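Sso-CP2 metallo-carboxypetidase (Sulfolobus solfataricus, PDB 4MMO) is a zinc-binding metallo-carboxypeptidase of the M20 family, probably hydrolysing peptides from their carboxyl end. Local coordinates at residues T65-N70 / Y388-R393; E145-I148 / N153-K156. All coordinates share one frame; numbering follows the deposited sequence.

Interaction 1 (T65-N70 / Y388-R393)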
loop_
_atom_site.group_PDB
_atom_site.type_symbol
_atom_site.label_atom_id
_atom_site.label_comp_id
_atom_site.label_asym_id
_atom_site.label_seq_id
_atom_site.Cartn_x
_atom_site.Cartn_y
_atom_site.Cartn_z
ATOM N N THR A 65 -18.632 34.995 -29.579
ATOM C CA THR A 65 -18.026 35.049 -28.251
ATOM C C THR A 65 -17.303 33.744 -27.950
ATOM O O THR A 65 -17.890 32.663 -28.036
ATOM C CB THR A 65 -19.081 35.300 -27.161
ATOM O OG1 THR A 65 -19.733 36.550 -27.407
ATOM C CG2 THR A 65 -18.439 35.332 -25.775
ATOM N N LEU A 66 -16.027 33.860 -27.593
ATOM C CA LEU A 66 -15.202 32.713 -27.248
ATOM C C LEU A 66 -14.912 32.671 -25.742
ATOM O O LEU A 66 -14.493 33.665 -25.152
ATOM C CB LEU A 66 -13.889 32.770 -28.033
ATOM C CG LEU A 66 -12.841 31.704 -27.705
ATOM C CD1 LEU A 66 -13.328 30.320 -28.110
ATOM C CD2 LEU A 66 -11.519 32.032 -28.378
ATOM N N LEU A 67 -15.140 31.513 -25.135
ATOM C CA LEU A 67 -14.782 31.272 -23.741
ATOM C C LEU A 67 -13.454 30.523 -23.694
ATOM O O LEU A 67 -13.331 29.443 -24.268
ATOM C CB LEU A 67 -15.877 30.456 -23.043
ATOM C CG LEU A 67 -15.660 30.118 -21.561
ATOM C CD1 LEU A 67 -15.491 31.376 -20.729
ATOM C CD2 LEU A 67 -16.820 29.294 -21.029
ATOM N N ILE A 68 -12.461 31.103 -23.026
ATOM C CA ILE A 68 -11.141 30.484 -22.924
ATOM C C ILE A 68 -10.888 29.985 -21.501
ATOM O O ILE A 68 -10.954 30.756 -20.549
ATOM C CB ILE A 68 -10.026 31.469 -23.336
ATOM C CG1 ILE A 68 -10.223 31.889 -24.796
ATOM C CG2 ILE A 68 -8.643 30.841 -23.130
ATOM C CD1 ILE A 68 -9.153 32.818 -25.340
ATOM N N TYR A 69 -10.594 28.694 -21.377
ATOM C CA TYR A 69 -10.328 28.065 -20.088
ATOM C C TYR A 69 -8.852 27.712 -19.940
ATOM O O TYR A 69 -8.246 27.128 -20.837
ATOM C CB TYR A 69 -11.183 26.800 -19.922
ATOM C CG TYR A 69 -10.770 25.913 -18.761
ATOM C CD1 TYR A 69 -9.794 24.938 -18.923
ATOM C CD2 TYR A 69 -11.360 26.046 -17.509
ATOM C CE1 TYR A 69 -9.411 24.127 -17.875
ATOM C CE2 TYR A 69 -10.982 25.232 -16.448
ATOM C CZ TYR A 69 -10.007 24.277 -16.638
ATOM O OH TYR A 69 -9.616 23.467 -15.595
ATOM N N ASN A 70 -8.284 28.075 -18.794
ATOM C CA ASN A 70 -6.950 27.632 -18.403
ATOM C C ASN A 70 -6.917 27.467 -16.886
ATOM O O ASN A 70 -7.868 27.836 -16.208
ATOM C CB ASN A 70 -5.885 28.634 -18.854
ATOM C CG ASN A 70 -5.652 28.607 -20.355
ATOM O OD1 ASN A 70 -6.081 29.505 -21.077
ATOM N ND2 ASN A 70 -4.955 27.581 -20.827
ATOM N N TYR A 388 -21.848 20.286 -21.110
ATOM C CA TYR A 388 -23.137 19.808 -20.612
ATOM C C TYR A 388 -23.867 20.819 -19.737
ATOM O O TYR A 388 -25.085 20.965 -19.846
ATOM C CB TYR A 388 -22.954 18.495 -19.850
ATOM C CG TYR A 388 -22.445 17.372 -20.724
ATOM C CD1 TYR A 388 -23.035 17.103 -21.953
ATOM C CD2 TYR A 388 -21.366 16.597 -20.334
ATOM C CE1 TYR A 388 -22.571 16.086 -22.761
ATOM C CE2 TYR A 388 -20.894 15.573 -21.139
ATOM C CZ TYR A 388 -21.499 15.324 -22.349
ATOM O OH TYR A 388 -21.032 14.310 -23.153
ATOM N N LYS A 389 -23.137 21.517 -18.874
ATOM C CA LYS A 389 -23.775 22.446 -17.948
ATOM C C LYS A 389 -23.955 23.825 -18.578
ATOM O O LYS A 389 -25.001 24.448 -18.415
ATOM C CB LYS A 389 -22.993 22.536 -16.637
ATOM C CG LYS A 389 -22.615 21.184 -16.054
ATOM C CD LYS A 389 -23.839 20.310 -15.807
ATOM C CE LYS A 389 -23.455 18.991 -15.153
ATOM N NZ LYS A 389 -24.642 18.213 -14.697
ATOM N N LEU A 390 -22.943 24.295 -19.305
ATOM C CA LEU A 390 -23.038 25.576 -20.007
ATOM C C LEU A 390 -23.622 25.411 -21.406
ATOM O O LEU A 390 -23.939 26.396 -22.073
ATOM C CB LEU A 390 -21.668 26.255 -20.100
ATOM C CG LEU A 390 -21.228 27.141 -18.933
ATOM C CD1 LEU A 390 -19.855 27.721 -19.230
ATOM C CD2 LEU A 390 -22.220 28.263 -18.661
ATOM N N GLY A 391 -23.748 24.168 -21.855
ATOM C CA GLY A 391 -24.372 23.888 -23.134
ATOM C C GLY A 391 -23.574 24.373 -24.330
ATOM O O GLY A 391 -24.155 24.693 -25.365
ATOM N N ILE A 392 -22.251 24.429 -24.196
ATOM C CA ILE A 392 -21.389 24.837 -25.305
ATOM C C ILE A 392 -20.861 23.615 -26.050
ATOM O O ILE A 392 -19.845 23.029 -25.675
ATOM C CB ILE A 392 -20.209 25.705 -24.834
ATOM C CG1 ILE A 392 -20.723 26.901 -24.028
ATOM C CG2 ILE A 392 -19.400 26.181 -26.038
ATOM C CD1 ILE A 392 -19.630 27.788 -23.463
ATOM N N ARG A 393 -21.556 23.260 -27.124
ATOM C CA ARG A 393 -21.261 22.061 -27.898
ATOM C C ARG A 393 -19.943 22.198 -28.655
ATOM O O ARG A 393 -19.207 21.226 -28.829
ATOM C CB ARG A 393 -22.407 21.803 -28.884
ATOM C CG ARG A 393 -22.496 20.376 -29.402
ATOM C CD ARG A 393 -23.700 20.194 -30.324
#

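Interaction 2 (E145-I148 / N153-K156)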
loop_
_atom_site.group_PDB
_atom_site.type_symbol
_atom_site.label_atom_id
_atom_site.label_comp_id
_atom_site.label_asym_id
_atom_site.label_seq_id
_atom_site.Cartn_x
_atom_site.Cartn_y
_atom_site.Cartn_z
ATOM N N GLU A 145 -17.756 23.390 -10.659
ATOM C CA GLU A 145 -19.124 23.249 -11.147
ATOM C C GLU A 145 -20.071 24.193 -10.416
ATOM O O GLU A 145 -20.895 24.854 -11.044
ATOM C CB GLU A 145 -19.611 21.808 -11.007
ATOM C CG GLU A 145 -21.026 21.596 -11.532
ATOM C CD GLU A 145 -21.462 20.148 -11.485
ATOM O OE1 GLU A 145 -20.643 19.288 -11.095
ATOM O OE2 GLU A 145 -22.627 19.869 -11.840
ATOM N N ASP A 146 -19.947 24.255 -9.092
ATOM C CA ASP A 146 -20.804 25.116 -8.283
ATOM C C ASP A 146 -20.701 26.561 -8.745
ATOM O O ASP A 146 -21.696 27.283 -8.791
ATOM C CB ASP A 146 -20.428 25.020 -6.801
ATOM C CG ASP A 146 -20.795 23.682 -6.188
ATOM O OD1 ASP A 146 -21.753 23.044 -6.671
ATOM O OD2 ASP A 146 -20.127 23.270 -5.216
ATOM N N TYR A 147 -19.492 26.985 -9.094
ATOM C CA TYR A 147 -19.296 28.333 -9.601
ATOM C C TYR A 147 -19.963 28.525 -10.966
ATOM O O TYR A 147 -20.583 29.556 -11.225
ATOM C CB TYR A 147 -17.809 28.658 -9.705
ATOM C CG TYR A 147 -17.548 29.857 -10.574
ATOM C CD1 TYR A 147 -17.770 31.142 -10.102
ATOM C CD2 TYR A 147 -17.095 29.706 -11.874
ATOM C CE1 TYR A 147 -17.542 32.242 -10.901
ATOM C CE2 TYR A 147 -16.865 30.799 -12.677
ATOM C CZ TYR A 147 -17.090 32.065 -12.188
ATOM O OH TYR A 147 -16.860 33.157 -12.988
ATOM N N ILE A 148 -19.838 27.531 -11.837
ATOM C CA ILE A 148 -20.376 27.645 -13.191
ATOM C C ILE A 148 -21.901 27.645 -13.180
ATOM O O ILE A 148 -22.531 28.399 -13.922
ATOM C CB ILE A 148 -19.846 26.517 -14.107
ATOM C CG1 ILE A 148 -18.363 26.751 -14.402
ATOM C CG2 ILE A 148 -20.638 26.451 -15.420
ATOM C CD1 ILE A 148 -17.687 25.627 -15.162
ATOM N N ASN A 153 -25.448 32.433 -17.242
ATOM C CA ASN A 153 -25.713 33.559 -18.135
ATOM C C ASN A 153 -24.446 34.372 -18.393
ATOM O O ASN A 153 -24.154 34.733 -19.531
ATOM C CB ASN A 153 -26.812 34.462 -17.574
ATOM C CG ASN A 153 -28.182 33.807 -17.604
ATOM O OD1 ASN A 153 -28.447 32.922 -18.419
ATOM N ND2 ASN A 153 -29.063 34.244 -16.715
ATOM N N LYS A 154 -23.687 34.641 -17.338
ATOM C CA LYS A 154 -22.463 35.426 -17.461
ATOM C C LYS A 154 -21.427 34.758 -18.371
ATOM O O LYS A 154 -20.652 35.437 -19.042
ATOM C CB LYS A 154 -21.851 35.679 -16.079
ATOM C CG LYS A 154 -20.482 36.347 -16.137
ATOM C CD LYS A 154 -20.171 37.154 -14.885
ATOM C CE LYS A 154 -19.432 36.335 -13.846
ATOM N NZ LYS A 154 -19.156 37.144 -12.627
ATOM N N LEU A 155 -21.425 33.429 -18.392
ATOM C CA LEU A 155 -20.405 32.671 -19.108
ATOM C C LEU A 155 -20.831 32.255 -20.512
ATOM O O LEU A 155 -20.113 31.512 -21.180
ATOM C CB LEU A 155 -20.036 31.423 -18.308
ATOM C CG LEU A 155 -19.359 31.694 -16.966
ATOM C CD1 LEU A 155 -19.225 30.397 -16.181
ATOM C CD2 LEU A 155 -18.000 32.343 -17.176
ATOM N N LYS A 156 -21.991 32.729 -20.955
ATOM C CA LYS A 156 -22.506 32.365 -22.270
ATOM C C LYS A 156 -21.496 32.686 -23.364
ATOM O O LYS A 156 -20.937 33.781 -23.409
ATOM C CB LYS A 156 -23.821 33.087 -22.564
ATOM C CG LYS A 156 -24.430 32.705 -23.907
ATOM C CD LYS A 156 -25.695 33.489 -24.205
ATOM C CE LYS A 156 -26.342 33.013 -25.497
ATOM N NZ LYS A 156 -27.647 33.681 -25.745
#

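Interaction 1 (T65-N70 / Y388-R393)
No aromatic ring or other flat group faces another where Leu-67 meets Leu-390 and Ile-392. The contact is made by methyl groups alone. Leu-67 CD2 lies 3.9 Å from Leu-390 CD1 and 4.0 Å from Ile-392 CD1. These last two methyls, Leu-390 CD1 and Ile-392 CD1, are 4.2 Å apart, so the three form a compact triangle. Leu-67 crosses each partner at about a right angle. Its CG stands opposite the backbone N (chi1 -180°), which carries the branched end out from the strand to both partners. Ile-392 meets Leu-67 through CD1, at the end of its longer branch. After helix 383-389, Gly-391 is the first residue to leave helical backbone angles, with positive phi (68°), and the chain turns there. Two residues on from Leu-67, the ring of Tyr-69 meets that of Phe-386 in this helix, with planes at about 65°. Backbone bonds to Ser-159 and Ile-161 hold Leu-67 in the sheet. This is apolar packing of the turn that follows helix 383-389 on an inner strand of the mixed sheet of the alpha/beta domain that holds the zinc site. That strand, 65-71, ends at the zinc ligand His-71 of the M20 peptidase site.

Interaction 2 (E145-I148 / N153-K156)
Leu-155 reaches the helix with one methyl, CD1, which touches both Tyr-147 and Ile-148. Leu-155 CD1 is 4.1 Å from Ile-148 CG1 and 4.2 Å from Tyr-147 CE2. The methyl approaches the tyrosine ring obliquely. Ile-148 and Leu-155 cross at about a right angle, and the touching atom of the isoleucine is the methylene rather than a methyl. A second touch lies at the phenol end, where Tyr-147 OH is 4.2 Å from Lys-154 CE. Here the lysine offers its aliphatic chain, again crossing at about a right angle. That chain bends at chi3 (92°), and its NZ makes a salt bridge with Glu-46. The charged end is thus held away from the apolar part of the contact.

Behind these side chains is a type I turn from Asn-153 to Lys-156, closed by a bond from Lys-156 N to Asn-153 O (3.3 Å). Lys-154 and Leu-155 are its two central residues. Lys-130 NZ binds the carbonyl oxygens of Lys-154 and Lys-156 and so ties the turn to strand 128-134. Tyr-55 of strand 53-58 packs against Tyr-147, Lys-154 and Leu-155, and Val-53 adds to the cover of Tyr-147. From helix 383-389, Leu-385 and Phe-386 touch Ile-148. The contact therefore lies between the sheet and that helix.

Overall arrangement
From the N terminus, the chain first lays down 65-70 as an inner strand of the mixed sheet. It later enters helix 144-149, and interaction 2 closes a short loop with only four residues between its segments. Strand 159-161 follows after two more residues and pairs beside 65-71. The chain then runs through the antiparallel sheet before 388-393 returns to the first strand. Interaction 1 thus closes a loop of 317 intervening residues, and interaction 2 lies wholly within it. Leu-390 joins them, with its CG 3.6 Å from Ile-148 CG2 and its CD1 3.8 Å from Leu-155 CB. Interaction 2 ties helix 144-149 to the following turn; interaction 1 sets the turn after helix 383-389 on strand 65-71.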